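Local coordinates for aspartate--tRNA(Asp/Asn) ligase (Sulfolobus tokodaii, PDB 1WYD), which attaches L-aspartate to both tRNA(Asp) and tRNA(Asn), activating the amino acid with ATP before transferring it to the acceptor end of the tRNA, at the interface of chains A and B. Coordinates in Å, arbitrary orientation; residue numbers count along the deposited sequence, not the author numbering. Chains: chain A/B, hypothetical aspartyl-tRNA synthetase.

Contact 1: the interface of chains A and B. Residues chain A 118-122, 420, 429; chain B 194, 198, 385-386.
The indole of B:Trp386 is the apolar centre of this part of the class II homodimer interface, and with 98 Å² hidden by chain A it loses more surface to the partner than any other residue of the patch. Its CG lies anti to the carbonyl carbon (chi1 -51°), which sends the six-membered ring from the 3-10 helix 385-388 against the turn joining helices 114-119 and 121-125 of the partner. The carbons of the six-membered ring do the touching. At one corner, CE3 of B:Trp386 meets the CG2 methyl of A:Val122 at 3.7 Å, the two side chains crossing obliquely; at another, CZ2 of B:Trp386 meets CB of the C-terminal A:Pro429 at 3.7 Å, with the proline nearly perpendicular. Between them, CZ3 of B:Trp386 reaches the backbone N of A:Arg121 at 3.6 Å, so the ring packs on the main chain at the start of helix 121-125.

Both faces of the indole are covered from within chain B, which should limit its tilting. CD of B:Lys385 sits over the centre of one face, 3.7 Å above the plane, and CD1 of B:Leu194 lies toward the rim of the other. B:Leu194, from helix 189-199, also crosses A:Val122 at about a right angle, and its CD1 touches CZ of A:Phe420 at 4.0 Å.

Polar groups appear at the rim. The B:Lys385 chain, kinked midway, runs over the indole and delivers its ammonium to the end of helix 114-119. A:Glu120 brings an opposite charge nearby without contact, its carboxylate OE1 5.0 Å from NZ of B:Lys385, and probably favours the lysine electrostatically. The lysine NZ makes a weak hydrogen bond, 3.3 Å long, to the backbone O of A:Arg119.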
ATOM      1  N   LEU A 118     -13.973 -21.169  -0.629  1.00 52.48           N
ATOM      2  CA  LEU A 118     -12.854 -20.749   0.223  1.00 51.70           C
ATOM      3  C   LEU A 118     -11.893 -21.911   0.448  1.00 51.00           C
ATOM      4  O   LEU A 118     -10.673 -21.754   0.327  1.00 50.91           O
ATOM      5  CB  LEU A 118     -13.352 -20.164   1.550  1.00 51.22           C
ATOM      6  CG  LEU A 118     -13.191 -18.654   1.720  1.00 51.97           C
ATOM      7  CD1 LEU A 118     -12.275 -18.033   0.613  1.00 50.65           C
ATOM      8  CD2 LEU A 118     -14.545 -17.979   1.774  1.00 50.82           C
ATOM      9  N   ARG A 119     -12.462 -23.086   0.699  1.00 50.12           N
ATOM     10  CA  ARG A 119     -11.703 -24.323   0.766  1.00 49.86           C
ATOM     11  C   ARG A 119     -10.800 -24.532  -0.459  1.00 48.66           C
ATOM     12  O   ARG A 119      -9.746 -25.133  -0.340  1.00 47.97           O
ATOM     13  CB  ARG A 119     -12.638 -25.519   0.944  1.00 49.70           C
ATOM     14  CG  ARG A 119     -12.292 -26.384   2.157  1.00 54.75           C
ATOM     15  CD  ARG A 119     -13.355 -27.474   2.533  1.00 59.54           C
ATOM     16  NE  ARG A 119     -14.559 -26.867   3.102  1.00 62.34           N
ATOM     17  CZ  ARG A 119     -15.802 -27.002   2.616  1.00 64.18           C
ATOM     18  NH1 ARG A 119     -16.035 -27.741   1.531  1.00 63.70           N
ATOM     19  NH2 ARG A 119     -16.822 -26.385   3.221  1.00 64.25           N
ATOM     20  N   GLU A 120     -11.235 -24.065  -1.630  1.00 48.00           N
ATOM     21  CA  GLU A 120     -10.430 -24.177  -2.861  1.00 47.41           C
ATOM     22  C   GLU A 120     -10.265 -22.839  -3.577  1.00 46.40           C
ATOM     23  O   GLU A 120     -10.453 -22.732  -4.791  1.00 46.76           O
ATOM     24  CB  GLU A 120     -10.968 -25.248  -3.822  1.00 46.88           C
ATOM     25  CG  GLU A 120     -10.982 -26.660  -3.257  1.00 49.80           C
ATOM     26  CD  GLU A 120      -9.597 -27.219  -2.965  1.00 52.84           C
ATOM     27  OE1 GLU A 120      -8.660 -26.450  -2.729  1.00 56.56           O
ATOM     28  OE2 GLU A 120      -9.433 -28.444  -2.938  1.00 55.48           O
ATOM     29  N   ARG A 121      -9.847 -21.838  -2.816  1.00 45.26           N
ATOM     30  CA  ARG A 121      -9.828 -20.479  -3.292  1.00 44.47           C
ATOM     31  C   ARG A 121      -8.940 -20.241  -4.506  1.00 44.26           C
ATOM     32  O   ARG A 121      -9.310 -19.429  -5.363  1.00 44.60           O
ATOM     33  CB  ARG A 121      -9.453 -19.542  -2.164  1.00 44.85           C
ATOM     34  CG  ARG A 121      -9.663 -18.108  -2.501  1.00 44.59           C
ATOM     35  CD  ARG A 121     -11.034 -17.832  -2.979  1.00 41.17           C
ATOM     36  NE  ARG A 121     -11.443 -16.520  -2.521  1.00 38.74           N
ATOM     37  CZ  ARG A 121     -12.644 -16.017  -2.734  1.00 40.73           C
ATOM     38  NH1 ARG A 121     -13.551 -16.727  -3.404  1.00 39.55           N
ATOM     39  NH2 ARG A 121     -12.928 -14.805  -2.297  1.00 39.75           N
ATOM     40  N   VAL A 122      -7.801 -20.920  -4.608  1.00 43.03           N
ATOM     41  CA  VAL A 122      -6.960 -20.741  -5.805  1.00 43.53           C
ATOM     42  C   VAL A 122      -7.711 -21.069  -7.087  1.00 43.01           C
ATOM     43  O   VAL A 122      -7.683 -20.281  -8.008  1.00 43.78           O
ATOM     44  CB  VAL A 122      -5.582 -21.468  -5.742  1.00 43.33           C
ATOM     45  CG1 VAL A 122      -4.923 -21.522  -7.098  1.00 44.55           C
ATOM     46  CG2 VAL A 122      -4.661 -20.744  -4.810  1.00 45.76           C
ATOM     47  N   PHE A 420      -8.824 -13.372   0.274  1.00 38.97           N
ATOM     48  CA  PHE A 420      -8.761 -14.127   1.510  1.00 40.15           C
ATOM     49  C   PHE A 420      -9.480 -13.371   2.618  1.00 39.76           C
ATOM     50  O   PHE A 420      -8.870 -12.609   3.380  1.00 40.96           O
ATOM     51  CB  PHE A 420      -7.302 -14.462   1.800  1.00 40.06           C
ATOM     52  CG  PHE A 420      -6.618 -15.122   0.616  1.00 39.31           C
ATOM     53  CD1 PHE A 420      -5.798 -14.393  -0.240  1.00 37.26           C
ATOM     54  CD2 PHE A 420      -6.832 -16.474   0.354  1.00 38.99           C
ATOM     55  CE1 PHE A 420      -5.190 -15.000  -1.351  1.00 37.41           C
ATOM     56  CE2 PHE A 420      -6.221 -17.108  -0.732  1.00 41.30           C
ATOM     57  CZ  PHE A 420      -5.395 -16.368  -1.607  1.00 38.61           C
ATOM     58  N   PRO A 429      -8.647 -20.062   4.521  1.00 45.56           N
ATOM     59  CA  PRO A 429      -7.290 -19.600   4.229  1.00 45.81           C
ATOM     60  C   PRO A 429      -7.071 -18.135   4.586  1.00 46.44           C
ATOM     61  O   PRO A 429      -5.958 -17.737   4.921  1.00 46.40           O
ATOM     62  CB  PRO A 429      -7.154 -19.830   2.719  1.00 45.27           C
ATOM     63  CG  PRO A 429      -8.565 -19.796   2.172  1.00 44.86           C
ATOM     64  CD  PRO A 429      -9.424 -20.317   3.296  1.00 46.21           C
ATOM     65  OXT PRO A 429      -7.990 -17.305   4.590  1.00 47.38           O
TER
ATOM     66  N   LEU B 194       0.397 -17.909  -4.070  1.00 40.93           N
ATOM     67  CA  LEU B 194      -0.939 -18.312  -4.459  1.00 40.04           C
ATOM     68  C   LEU B 194      -1.500 -17.419  -5.550  1.00 39.75           C
ATOM     69  O   LEU B 194      -2.072 -17.923  -6.532  1.00 38.95           O
ATOM     70  CB  LEU B 194      -1.910 -18.296  -3.247  1.00 39.72           C
ATOM     71  CG  LEU B 194      -1.644 -19.337  -2.144  1.00 38.60           C
ATOM     72  CD1 LEU B 194      -2.864 -19.495  -1.271  1.00 37.99           C
ATOM     73  CD2 LEU B 194      -1.200 -20.688  -2.702  1.00 36.91           C
ATOM     74  N   VAL B 198      -2.509 -17.624  -9.905  1.00 40.01           N
ATOM     75  CA  VAL B 198      -3.769 -17.275 -10.519  1.00 40.89           C
ATOM     76  C   VAL B 198      -3.586 -16.168 -11.571  1.00 41.82           C
ATOM     77  O   VAL B 198      -4.029 -16.318 -12.721  1.00 42.27           O
ATOM     78  CB  VAL B 198      -4.837 -16.882  -9.478  1.00 40.68           C
ATOM     79  CG1 VAL B 198      -4.508 -17.456  -8.119  1.00 40.45           C
ATOM     80  CG2 VAL B 198      -5.007 -15.447  -9.392  1.00 40.77           C
ATOM     81  N   LYS B 385      -1.397 -28.000   0.298  1.00 48.08           N
ATOM     82  CA  LYS B 385      -2.608 -28.377  -0.445  1.00 48.50           C
ATOM     83  C   LYS B 385      -2.761 -27.696  -1.793  1.00 48.09           C
ATOM     84  O   LYS B 385      -3.235 -28.317  -2.748  1.00 48.03           O
ATOM     85  CB  LYS B 385      -3.877 -28.076   0.371  1.00 48.46           C
ATOM     86  CG  LYS B 385      -4.130 -26.589   0.571  1.00 50.74           C
ATOM     87  CD  LYS B 385      -5.619 -26.286   0.617  1.00 55.52           C
ATOM     88  CE  LYS B 385      -6.086 -26.120   2.054  1.00 55.91           C
ATOM     89  NZ  LYS B 385      -7.484 -25.629   2.032  1.00 60.96           N
ATOM     90  N   TRP B 386      -2.401 -26.412  -1.850  1.00 47.40           N
ATOM     91  CA  TRP B 386      -2.626 -25.599  -3.036  1.00 47.26           C
ATOM     92  C   TRP B 386      -1.847 -26.126  -4.231  1.00 46.75           C
ATOM     93  O   TRP B 386      -2.288 -25.972  -5.358  1.00 46.81           O
ATOM     94  CB  TRP B 386      -2.253 -24.147  -2.770  1.00 47.75           C
ATOM     95  CG  TRP B 386      -2.881 -23.605  -1.553  1.00 46.89           C
ATOM     96  CD1 TRP B 386      -2.265 -23.327  -0.363  1.00 44.14           C
ATOM     97  CD2 TRP B 386      -4.267 -23.267  -1.387  1.00 46.95           C
ATOM     98  NE1 TRP B 386      -3.190 -22.847   0.536  1.00 48.52           N
ATOM     99  CE2 TRP B 386      -4.424 -22.790  -0.066  1.00 46.31           C
ATOM    100  CE3 TRP B 386      -5.394 -23.314  -2.226  1.00 46.77           C
ATOM    101  CZ2 TRP B 386      -5.652 -22.381   0.440  1.00 45.86           C
ATOM    102  CZ3 TRP B 386      -6.630 -22.908  -1.718  1.00 45.89           C
ATOM    103  CH2 TRP B 386      -6.744 -22.443  -0.399  1.00 47.04           C
TER

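Contact 2: the interface of chains A and B. Residues chain A 42, 125, 131, 134-135, 138, 419; chain B 154, 195, 198-199.
Van der Waals packing carries this second patch of the dimer interface, where helix 128-150 of chain A lies against B:Ile154 and the end of helix 189-199 in chain B. Aliphatic contacts come first. B:Ile154 divides its work between two branches. Its CG2, anti to the backbone N, meets CB of A:Ser138 at 3.7 Å and CG2 of A:Ile134 at 3.9 Å, the two isoleucines crossing at about a right angle. The other branch, ending in CD1, is directed toward the lysines and touches CG of A:Lys135 at 4.0 Å.

Sulfur and methyl contacts form a second group. B:Met195 is folded at its chi2 and chi3 torsions (-67° and -77°), which turns its terminal methyl toward A:Ile134; the side chains meet tip to tip, CE of B:Met195 lying 4.0 Å from CD1 of A:Ile134. The thioether SD of the same methionine faces CD1 of A:Leu125, whose side chain crosses it nearly perpendicularly.

Polar side chains also serve here through their bulk. A:Gln131, stretched out past its CG, runs antiparallel alongside B:Val199, bringing the carboxamide carbon CD of A:Gln131 to 4.0 Å from CG1 of B:Val199. An alanine in place of A:Gln131 would probably loosen the packing on B:Val199, because the carboxamide and CG methylene lying along the CG1 methyl of that valine would be gone. A:Lys42 approaches from its loop, its chain folded near its tip, and meets B:Ile154 tip to tip. The ammonium NZ of A:Lys42 rests 3.6 Å from the CD1 methyl of B:Ile154.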
ATOM      1  N   LYS A  42      -2.165 -15.219 -18.075  1.00 44.88           N
ATOM      2  CA  LYS A  42      -2.601 -13.924 -17.580  1.00 45.18           C
ATOM      3  C   LYS A  42      -3.369 -13.052 -18.610  1.00 45.27           C
ATOM      4  O   LYS A  42      -4.201 -12.207 -18.235  1.00 44.13           O
ATOM      5  CB  LYS A  42      -1.436 -13.177 -16.875  1.00 45.62           C
ATOM      6  CG  LYS A  42      -0.515 -12.320 -17.776  1.00 47.24           C
ATOM      7  CD  LYS A  42       0.591 -11.614 -16.965  1.00 47.84           C
ATOM      8  CE  LYS A  42       0.259 -10.142 -16.713  1.00 48.96           C
ATOM      9  NZ  LYS A  42      -0.639  -9.972 -15.498  1.00 54.15           N
ATOM     10  N   LEU A 125     -10.513 -18.296  -7.680  1.00 41.26           N
ATOM     11  CA  LEU A 125      -9.969 -17.041  -8.139  1.00 40.44           C
ATOM     12  C   LEU A 125      -9.481 -17.106  -9.607  1.00 40.16           C
ATOM     13  O   LEU A 125      -9.319 -16.072 -10.245  1.00 39.52           O
ATOM     14  CB  LEU A 125      -8.809 -16.633  -7.238  1.00 40.09           C
ATOM     15  CG  LEU A 125      -9.071 -16.127  -5.827  1.00 40.50           C
ATOM     16  CD1 LEU A 125      -7.804 -16.142  -4.971  1.00 33.21           C
ATOM     17  CD2 LEU A 125      -9.642 -14.751  -5.903  1.00 41.94           C
ATOM     18  N   GLN A 131     -10.595 -13.214 -11.812  1.00 39.43           N
ATOM     19  CA  GLN A 131      -9.408 -12.556 -12.370  1.00 38.63           C
ATOM     20  C   GLN A 131      -9.771 -11.130 -12.752  1.00 39.18           C
ATOM     21  O   GLN A 131      -9.057 -10.164 -12.389  1.00 39.50           O
ATOM     22  CB  GLN A 131      -8.862 -13.354 -13.561  1.00 39.86           C
ATOM     23  CG  GLN A 131      -8.202 -14.699 -13.153  1.00 39.11           C
ATOM     24  CD  GLN A 131      -7.197 -15.218 -14.178  1.00 40.98           C
ATOM     25  OE1 GLN A 131      -7.335 -16.337 -14.717  1.00 40.62           O
ATOM     26  NE2 GLN A 131      -6.159 -14.453 -14.393  1.00 39.88           N
ATOM     27  N   ILE A 134      -9.845  -9.009  -9.593  1.00 37.90           N
ATOM     28  CA  ILE A 134      -8.454  -8.796  -9.141  1.00 37.83           C
ATOM     29  C   ILE A 134      -7.779  -7.726  -9.970  1.00 38.02           C
ATOM     30  O   ILE A 134      -7.099  -6.829  -9.448  1.00 38.38           O
ATOM     31  CB  ILE A 134      -7.652 -10.130  -9.205  1.00 37.35           C
ATOM     32  CG1 ILE A 134      -8.206 -11.091  -8.145  1.00 34.77           C
ATOM     33  CG2 ILE A 134      -6.155  -9.871  -8.974  1.00 33.50           C
ATOM     34  CD1 ILE A 134      -7.904 -12.562  -8.368  1.00 32.47           C
ATOM     35  N   LYS A 135      -8.009  -7.799 -11.271  1.00 39.32           N
ATOM     36  CA  LYS A 135      -7.305  -6.900 -12.213  1.00 39.64           C
ATOM     37  C   LYS A 135      -7.848  -5.500 -12.075  1.00 39.39           C
ATOM     38  O   LYS A 135      -7.078  -4.552 -12.090  1.00 39.32           O
ATOM     39  CB  LYS A 135      -7.448  -7.380 -13.638  1.00 39.30           C
ATOM     40  CG  LYS A 135      -6.693  -8.650 -13.917  1.00 42.16           C
ATOM     41  CD  LYS A 135      -6.370  -8.781 -15.419  1.00 46.32           C
ATOM     42  CE  LYS A 135      -7.202  -9.874 -16.058  1.00 50.37           C
ATOM     43  NZ  LYS A 135      -7.704  -9.536 -17.447  1.00 52.75           N
ATOM     44  N   SER A 138      -6.499  -3.597  -8.984  1.00 38.51           N
ATOM     45  CA  SER A 138      -5.163  -3.063  -9.254  1.00 36.65           C
ATOM     46  C   SER A 138      -5.262  -1.707  -9.966  1.00 37.08           C
ATOM     47  O   SER A 138      -4.631  -0.721  -9.554  1.00 37.47           O
ATOM     48  CB  SER A 138      -4.341  -4.062 -10.029  1.00 35.24           C
ATOM     49  OG  SER A 138      -2.994  -3.699  -9.925  1.00 33.76           O
ATOM     50  N   PRO A 419      -9.977 -11.649  -1.860  1.00 39.00           N
ATOM     51  CA  PRO A 419      -9.425 -12.992  -2.063  1.00 38.73           C
ATOM     52  C   PRO A 419      -9.484 -13.842  -0.780  1.00 39.10           C
ATOM     53  O   PRO A 419     -10.095 -14.917  -0.770  1.00 38.73           O
ATOM     54  CB  PRO A 419      -7.956 -12.714  -2.430  1.00 37.20           C
ATOM     55  CG  PRO A 419      -7.984 -11.402  -3.056  1.00 38.45           C
ATOM     56  CD  PRO A 419      -9.021 -10.595  -2.255  1.00 39.38           C
TER
ATOM     57  N   ILE B 154       0.404  -6.946 -11.160  1.00 38.31           N
ATOM     58  CA  ILE B 154      -0.891  -6.589 -10.581  1.00 37.03           C
ATOM     59  C   ILE B 154      -0.684  -6.385  -9.087  1.00 36.63           C
ATOM     60  O   ILE B 154       0.023  -7.189  -8.462  1.00 35.60           O
ATOM     61  CB  ILE B 154      -1.923  -7.746 -10.847  1.00 37.35           C
ATOM     62  CG1 ILE B 154      -2.345  -7.749 -12.318  1.00 35.96           C
ATOM     63  CG2 ILE B 154      -3.207  -7.596 -10.013  1.00 33.95           C
ATOM     64  CD1 ILE B 154      -2.850  -9.146 -12.830  1.00 37.04           C
ATOM     65  N   MET B 195      -1.387 -16.108  -5.340  1.00 39.00           N
ATOM     66  CA  MET B 195      -1.918 -15.134  -6.277  1.00 39.42           C
ATOM     67  C   MET B 195      -1.063 -15.110  -7.534  1.00 40.09           C
ATOM     68  O   MET B 195      -1.557 -14.741  -8.589  1.00 40.77           O
ATOM     69  CB  MET B 195      -1.964 -13.732  -5.675  1.00 39.61           C
ATOM     70  CG  MET B 195      -2.901 -13.589  -4.512  1.00 40.95           C
ATOM     71  SD  MET B 195      -4.580 -13.759  -4.997  1.00 46.10           S
ATOM     72  CE  MET B 195      -4.855 -12.186  -5.738  1.00 42.12           C
ATOM     73  N   VAL B 198      -2.509 -17.624  -9.905  1.00 40.01           N
ATOM     74  CA  VAL B 198      -3.769 -17.275 -10.519  1.00 40.89           C
ATOM     75  C   VAL B 198      -3.586 -16.168 -11.571  1.00 41.82           C
ATOM     76  O   VAL B 198      -4.029 -16.318 -12.721  1.00 42.27           O
ATOM     77  CB  VAL B 198      -4.837 -16.882  -9.478  1.00 40.68           C
ATOM     78  CG1 VAL B 198      -4.508 -17.456  -8.119  1.00 40.45           C
ATOM     79  CG2 VAL B 198      -5.007 -15.447  -9.392  1.00 40.77           C
ATOM     80  N   VAL B 199      -2.953 -15.058 -11.199  1.00 40.88           N
ATOM     81  CA  VAL B 199      -2.734 -14.038 -12.202  1.00 40.78           C
ATOM     82  C   VAL B 199      -1.294 -13.821 -12.585  1.00 39.92           C
ATOM     83  O   VAL B 199      -1.001 -12.780 -13.093  1.00 41.51           O
ATOM     84  CB  VAL B 199      -3.375 -12.694 -11.851  1.00 40.27           C
ATOM     85  CG1 VAL B 199      -4.888 -12.777 -12.022  1.00 41.00           C
ATOM     86  CG2 VAL B 199      -2.967 -12.216 -10.464  1.00 39.32           C
TER

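About 12 Å separates the C-alpha centres of contact 1 and contact 2, and B:Val198 belongs to both. Helix 189-199 of chain B runs through the pair, presenting B:Leu194 to contact 1 and the adjacent B:Met195 to contact 2. Chain A is similarly continuous: helix 121-125 supplies A:Val122 to the first and A:Leu125 to the second, while the neighbours A:Phe420 and A:Pro419 are likewise divided. The two patches therefore form one largely apolar surface, and the two-fold axis repeats it with the chains exchanged, so each subunit of the homodimer offers both halves of the joint.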